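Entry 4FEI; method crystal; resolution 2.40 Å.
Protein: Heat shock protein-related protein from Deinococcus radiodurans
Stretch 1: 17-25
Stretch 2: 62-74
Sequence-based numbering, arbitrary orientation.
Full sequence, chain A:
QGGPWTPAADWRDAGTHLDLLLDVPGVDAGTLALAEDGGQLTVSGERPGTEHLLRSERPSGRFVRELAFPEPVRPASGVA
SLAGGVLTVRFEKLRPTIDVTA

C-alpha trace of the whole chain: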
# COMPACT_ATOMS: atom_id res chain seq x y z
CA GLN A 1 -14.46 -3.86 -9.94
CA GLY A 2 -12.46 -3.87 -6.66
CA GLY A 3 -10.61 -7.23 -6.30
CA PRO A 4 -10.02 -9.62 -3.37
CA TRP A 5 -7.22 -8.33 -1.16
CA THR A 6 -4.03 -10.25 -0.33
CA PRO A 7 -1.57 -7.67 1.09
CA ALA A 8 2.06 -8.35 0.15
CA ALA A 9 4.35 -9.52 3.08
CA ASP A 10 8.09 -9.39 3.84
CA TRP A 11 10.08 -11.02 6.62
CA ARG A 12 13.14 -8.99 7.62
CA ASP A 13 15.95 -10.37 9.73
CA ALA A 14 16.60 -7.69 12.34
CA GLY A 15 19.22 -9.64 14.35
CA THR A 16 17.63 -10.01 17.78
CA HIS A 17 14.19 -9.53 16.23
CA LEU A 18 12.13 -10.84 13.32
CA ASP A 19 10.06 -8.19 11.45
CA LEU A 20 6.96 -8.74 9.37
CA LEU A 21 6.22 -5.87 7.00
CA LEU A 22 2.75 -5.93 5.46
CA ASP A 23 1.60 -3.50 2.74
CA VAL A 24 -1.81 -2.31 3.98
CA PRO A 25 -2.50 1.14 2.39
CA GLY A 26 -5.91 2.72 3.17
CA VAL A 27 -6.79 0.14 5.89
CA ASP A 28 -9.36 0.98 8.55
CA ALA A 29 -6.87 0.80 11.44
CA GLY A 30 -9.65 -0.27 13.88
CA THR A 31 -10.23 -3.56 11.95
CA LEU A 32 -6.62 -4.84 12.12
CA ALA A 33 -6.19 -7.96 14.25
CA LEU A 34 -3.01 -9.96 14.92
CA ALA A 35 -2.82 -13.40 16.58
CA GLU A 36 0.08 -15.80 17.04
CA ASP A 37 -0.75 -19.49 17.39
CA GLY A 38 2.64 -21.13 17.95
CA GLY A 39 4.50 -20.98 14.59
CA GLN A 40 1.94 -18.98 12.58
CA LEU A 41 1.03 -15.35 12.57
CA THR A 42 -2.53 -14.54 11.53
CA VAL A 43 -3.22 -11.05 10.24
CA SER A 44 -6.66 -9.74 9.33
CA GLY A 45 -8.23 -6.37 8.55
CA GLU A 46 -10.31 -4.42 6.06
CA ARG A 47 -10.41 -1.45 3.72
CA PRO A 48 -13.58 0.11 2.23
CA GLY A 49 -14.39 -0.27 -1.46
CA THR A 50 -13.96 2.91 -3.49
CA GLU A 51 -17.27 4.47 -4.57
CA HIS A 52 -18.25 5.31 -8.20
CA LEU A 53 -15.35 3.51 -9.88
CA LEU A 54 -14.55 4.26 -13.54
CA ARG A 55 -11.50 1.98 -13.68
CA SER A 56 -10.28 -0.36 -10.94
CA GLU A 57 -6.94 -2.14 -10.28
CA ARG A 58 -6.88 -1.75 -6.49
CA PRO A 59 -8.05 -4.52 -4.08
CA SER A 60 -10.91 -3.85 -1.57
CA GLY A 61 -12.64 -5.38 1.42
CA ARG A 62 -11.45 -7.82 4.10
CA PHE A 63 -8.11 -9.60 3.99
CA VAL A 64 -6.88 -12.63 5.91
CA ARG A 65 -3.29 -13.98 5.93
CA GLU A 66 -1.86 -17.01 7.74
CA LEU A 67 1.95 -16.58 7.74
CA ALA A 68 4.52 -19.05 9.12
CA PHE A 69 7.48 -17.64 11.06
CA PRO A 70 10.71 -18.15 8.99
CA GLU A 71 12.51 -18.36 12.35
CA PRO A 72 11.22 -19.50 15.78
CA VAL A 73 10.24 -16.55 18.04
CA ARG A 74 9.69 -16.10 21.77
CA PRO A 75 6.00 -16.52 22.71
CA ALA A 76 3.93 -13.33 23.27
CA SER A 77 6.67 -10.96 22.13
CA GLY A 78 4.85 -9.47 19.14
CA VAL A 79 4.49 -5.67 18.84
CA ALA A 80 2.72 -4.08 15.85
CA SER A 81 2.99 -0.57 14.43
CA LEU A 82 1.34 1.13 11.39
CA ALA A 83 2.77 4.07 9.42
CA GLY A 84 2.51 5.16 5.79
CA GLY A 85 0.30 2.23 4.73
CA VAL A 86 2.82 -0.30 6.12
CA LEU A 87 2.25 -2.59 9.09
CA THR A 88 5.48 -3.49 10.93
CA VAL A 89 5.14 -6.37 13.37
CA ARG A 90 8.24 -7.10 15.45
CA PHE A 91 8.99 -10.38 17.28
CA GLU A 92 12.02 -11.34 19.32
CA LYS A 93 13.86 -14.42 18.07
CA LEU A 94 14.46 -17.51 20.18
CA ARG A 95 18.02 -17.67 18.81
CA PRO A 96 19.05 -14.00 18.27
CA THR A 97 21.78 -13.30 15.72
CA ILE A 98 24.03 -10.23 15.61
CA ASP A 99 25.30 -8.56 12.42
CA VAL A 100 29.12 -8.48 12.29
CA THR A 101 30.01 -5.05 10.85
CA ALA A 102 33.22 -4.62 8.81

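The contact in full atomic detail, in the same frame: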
# COMPACT_ATOMS: atom_id res chain seq x y z
N HIS A 17 15.61 -9.49 16.55
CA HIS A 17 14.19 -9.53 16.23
C HIS A 17 13.90 -10.01 14.81
O HIS A 17 14.75 -9.97 13.93
CB HIS A 17 13.54 -8.16 16.45
CG HIS A 17 13.41 -7.79 17.89
ND1 HIS A 17 14.43 -7.19 18.60
CD2 HIS A 17 12.38 -7.93 18.75
CE1 HIS A 17 14.04 -7.00 19.85
NE2 HIS A 17 12.79 -7.43 19.97
N LEU A 18 12.66 -10.45 14.62
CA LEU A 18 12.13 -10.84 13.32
C LEU A 18 10.98 -9.86 13.00
O LEU A 18 10.03 -9.74 13.78
CB LEU A 18 11.60 -12.27 13.43
CG LEU A 18 11.16 -13.01 12.18
CD1 LEU A 18 12.32 -13.14 11.15
CD2 LEU A 18 10.63 -14.38 12.57
N ASP A 19 11.08 -9.16 11.86
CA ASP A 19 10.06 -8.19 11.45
C ASP A 19 9.20 -8.70 10.32
O ASP A 19 9.71 -9.20 9.30
CB ASP A 19 10.70 -6.89 10.94
CG ASP A 19 11.53 -6.18 11.99
OD1 ASP A 19 11.27 -6.39 13.21
OD2 ASP A 19 12.45 -5.43 11.59
N LEU A 20 7.90 -8.51 10.46
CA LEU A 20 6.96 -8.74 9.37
C LEU A 20 6.52 -7.38 8.88
O LEU A 20 6.04 -6.57 9.66
CB LEU A 20 5.75 -9.53 9.88
CG LEU A 20 4.56 -9.96 9.02
CD1 LEU A 20 3.50 -8.88 9.03
CD2 LEU A 20 4.92 -10.34 7.59
N LEU A 21 6.73 -7.09 7.61
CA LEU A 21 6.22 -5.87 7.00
C LEU A 21 5.09 -6.24 6.05
O LEU A 21 5.24 -7.11 5.17
CB LEU A 21 7.31 -5.12 6.24
CG LEU A 21 8.47 -4.54 7.06
CD1 LEU A 21 9.65 -5.47 7.05
CD2 LEU A 21 8.90 -3.22 6.39
N LEU A 22 3.96 -5.59 6.22
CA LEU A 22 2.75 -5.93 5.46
C LEU A 22 2.18 -4.67 4.79
O LEU A 22 1.87 -3.71 5.48
CB LEU A 22 1.72 -6.59 6.40
CG LEU A 22 0.55 -7.32 5.73
CD1 LEU A 22 1.02 -8.66 5.12
CD2 LEU A 22 -0.61 -7.53 6.75
N ASP A 23 2.08 -4.67 3.47
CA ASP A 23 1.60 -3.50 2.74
C ASP A 23 0.07 -3.41 2.87
O ASP A 23 -0.67 -4.17 2.20
CB ASP A 23 1.96 -3.56 1.25
CG ASP A 23 3.40 -3.25 0.98
OD1 ASP A 23 3.91 -3.66 -0.10
OD2 ASP A 23 4.04 -2.59 1.81
N VAL A 24 -0.38 -2.49 3.74
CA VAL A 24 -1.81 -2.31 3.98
C VAL A 24 -2.26 -0.82 3.77
O VAL A 24 -2.72 -0.17 4.71
CB VAL A 24 -2.23 -2.88 5.39
CG1 VAL A 24 -2.21 -4.44 5.42
CG2 VAL A 24 -1.35 -2.31 6.50
N PRO A 25 -2.09 -0.26 2.56
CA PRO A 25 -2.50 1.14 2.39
C PRO A 25 -4.02 1.31 2.46
O PRO A 25 -4.74 0.45 1.95
CB PRO A 25 -1.98 1.51 0.98
CG PRO A 25 -1.95 0.25 0.26
CD PRO A 25 -1.60 -0.83 1.29
N ARG A 62 -12.17 -7.12 3.04
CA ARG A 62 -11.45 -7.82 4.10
C ARG A 62 -10.30 -8.67 3.55
O ARG A 62 -10.37 -9.18 2.43
CB ARG A 62 -12.42 -8.65 4.92
CG ARG A 62 -11.83 -9.87 5.63
CD ARG A 62 -11.42 -9.59 7.06
NE ARG A 62 -11.35 -10.84 7.77
CZ ARG A 62 -11.43 -10.96 9.08
NH1 ARG A 62 -11.55 -9.85 9.84
NH2 ARG A 62 -11.36 -12.17 9.63
N PHE A 63 -9.22 -8.73 4.31
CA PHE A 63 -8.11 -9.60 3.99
C PHE A 63 -7.79 -10.52 5.19
O PHE A 63 -8.02 -10.16 6.34
CB PHE A 63 -6.87 -8.75 3.63
CG PHE A 63 -6.12 -8.18 4.84
CD1 PHE A 63 -5.19 -8.94 5.57
CD2 PHE A 63 -6.32 -6.86 5.21
CE1 PHE A 63 -4.52 -8.40 6.63
CE2 PHE A 63 -5.63 -6.30 6.29
CZ PHE A 63 -4.74 -7.08 7.00
N VAL A 64 -7.30 -11.71 4.90
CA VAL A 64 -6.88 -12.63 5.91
C VAL A 64 -5.60 -13.34 5.43
O VAL A 64 -5.61 -13.97 4.36
CB VAL A 64 -7.98 -13.72 6.26
CG1 VAL A 64 -7.47 -14.67 7.37
CG2 VAL A 64 -9.31 -13.06 6.63
N ARG A 65 -4.53 -13.22 6.21
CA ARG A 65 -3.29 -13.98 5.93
C ARG A 65 -2.84 -14.85 7.10
O ARG A 65 -2.92 -14.42 8.26
CB ARG A 65 -2.15 -13.07 5.46
CG ARG A 65 -2.54 -12.33 4.21
CD ARG A 65 -1.42 -12.00 3.40
NE ARG A 65 -0.84 -13.19 2.78
CZ ARG A 65 0.34 -13.14 2.17
NH1 ARG A 65 1.01 -11.97 2.08
NH2 ARG A 65 0.86 -14.24 1.66
N GLU A 66 -2.42 -16.07 6.78
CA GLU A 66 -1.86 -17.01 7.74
C GLU A 66 -0.39 -17.22 7.32
O GLU A 66 -0.10 -17.79 6.24
CB GLU A 66 -2.64 -18.31 7.74
CG GLU A 66 -2.75 -19.01 9.05
CD GLU A 66 -3.85 -20.08 9.07
OE1 GLU A 66 -4.74 -20.01 9.99
OE2 GLU A 66 -3.84 -20.99 8.19
N LEU A 67 0.55 -16.72 8.15
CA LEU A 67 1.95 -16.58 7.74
C LEU A 67 2.85 -17.29 8.74
O LEU A 67 2.78 -17.00 9.95
CB LEU A 67 2.36 -15.09 7.63
CG LEU A 67 1.52 -14.10 6.82
CD1 LEU A 67 1.85 -12.70 7.28
CD2 LEU A 67 1.69 -14.22 5.29
N ALA A 68 3.67 -18.22 8.25
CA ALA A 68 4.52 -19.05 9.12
C ALA A 68 5.76 -18.27 9.42
O ALA A 68 6.33 -17.63 8.51
CB ALA A 68 4.90 -20.35 8.41
N PHE A 69 6.20 -18.29 10.69
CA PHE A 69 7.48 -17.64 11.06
C PHE A 69 8.66 -18.34 10.36
O PHE A 69 8.79 -19.55 10.45
CB PHE A 69 7.72 -17.67 12.56
CG PHE A 69 6.72 -16.90 13.36
CD1 PHE A 69 5.79 -17.56 14.19
CD2 PHE A 69 6.71 -15.51 13.31
CE1 PHE A 69 4.86 -16.83 14.93
CE2 PHE A 69 5.78 -14.76 14.06
CZ PHE A 69 4.86 -15.43 14.87
N PRO A 70 9.51 -17.58 9.67
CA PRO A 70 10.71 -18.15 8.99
C PRO A 70 11.72 -18.63 10.01
O PRO A 70 12.59 -19.44 9.69
CB PRO A 70 11.31 -16.94 8.21
CG PRO A 70 10.20 -15.91 8.18
CD PRO A 70 9.38 -16.13 9.43
N GLU A 71 11.60 -18.09 11.23
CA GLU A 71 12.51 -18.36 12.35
C GLU A 71 11.65 -18.46 13.61
O GLU A 71 10.74 -17.66 13.78
CB GLU A 71 13.45 -17.17 12.49
CG GLU A 71 14.88 -17.51 12.70
CD GLU A 71 15.55 -17.91 11.39
OE1 GLU A 71 15.44 -19.13 11.03
OE2 GLU A 71 16.20 -17.01 10.76
N PRO A 72 11.95 -19.42 14.51
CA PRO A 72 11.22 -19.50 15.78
C PRO A 72 11.36 -18.21 16.63
O PRO A 72 12.44 -17.65 16.73
CB PRO A 72 11.82 -20.72 16.48
CG PRO A 72 13.16 -20.95 15.76
CD PRO A 72 12.93 -20.53 14.36
N VAL A 73 10.25 -17.76 17.21
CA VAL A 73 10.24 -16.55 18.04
C VAL A 73 9.80 -16.84 19.47
O VAL A 73 9.12 -17.84 19.72
CB VAL A 73 9.34 -15.42 17.44
CG1 VAL A 73 9.82 -15.02 16.03
CG2 VAL A 73 7.87 -15.85 17.40
N ARG A 74 10.18 -15.98 20.41
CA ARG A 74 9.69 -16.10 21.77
C ARG A 74 8.19 -15.87 21.79
O ARG A 74 7.70 -14.97 21.12
CB ARG A 74 10.36 -15.11 22.71
CG ARG A 74 11.81 -15.40 23.05
CD ARG A 74 12.24 -14.54 24.22
NE ARG A 74 11.38 -14.85 25.36
CZ ARG A 74 11.34 -14.16 26.49
NH1 ARG A 74 12.13 -13.08 26.64
NH2 ARG A 74 10.52 -14.54 27.48

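Two strands running in roughly opposite directions, with the loop that follows the second, meet through side chains in a mainly apolar contact that has no hydrogen bond from one stretch to the other. Strand 17-23 and strand 62-68 approach to 10.9 Å between their axes, with an angle of 153° between their N-to-C directions. That spacing is far too wide for the backbone pairing of neighbouring strands in one sheet, but it suits side chains meeting from two facing layers. The register follows the reversed direction: the CA atoms of Val24 and Phe63 lie 9.6 Å apart, those of Leu22 and Arg65 10.1 Å, and those of Leu18 and Glu71 7.6 Å, so the backbones come nearer where stretch 2 has left its strand.

Alternation along each strand selects the residues that meet. In stretch 1, Leu18, Leu20, Leu22 and Val24 point their CA-to-CB bonds toward stretch 2; Phe63, Arg65 and Leu67 answer from the other strand, while the residues between them make no contact here. At one end, the Phe63 ring receives two aliphatic side chains, both at an oblique approach: Leu22 CD2 lies 4.0 Å from Phe63 CE1, and Val24 CG1 lies 4.0 Å from Phe63 CZ. Next along, Leu22 CD1 comes within 4.5 Å of Arg65 CD, a loose contact with the aliphatic part of the arginine; Arg65 NH1 and NH2 are hydrogen-bonded elsewhere in the structure, so these two nitrogens are satisfied without help from stretch 1. In the middle, Leu20 CD2 meets Leu67 CD1 at 3.9 Å, methyl against methyl.

Leu18 is the largest contributor, with 98 Å² covered by the other stretch. Its chi1 is t and chi2 p, and its CD2 methyl sits among residues of the loop that follows strand 62-68. This one atom lies 3.8 Å from Pro70 CD, 3.6 Å from Val73 CG1 and 4.1 Å from Phe69 CD2, an apolar pocket assembled from a proline ring, a valine methyl and an aromatic ring. Leu18 CD2 also lies 3.5 Å from the backbone atom Glu71 O, a van der Waals contact, and 4.0 Å from Glu71 CB. Glu71 starts toward the strand, but the end of its side chain leads away, leaving its aliphatic base beside the leucine. In all, 363 Å² is buried, both sides summed, most of the close pairs being carbon against carbon.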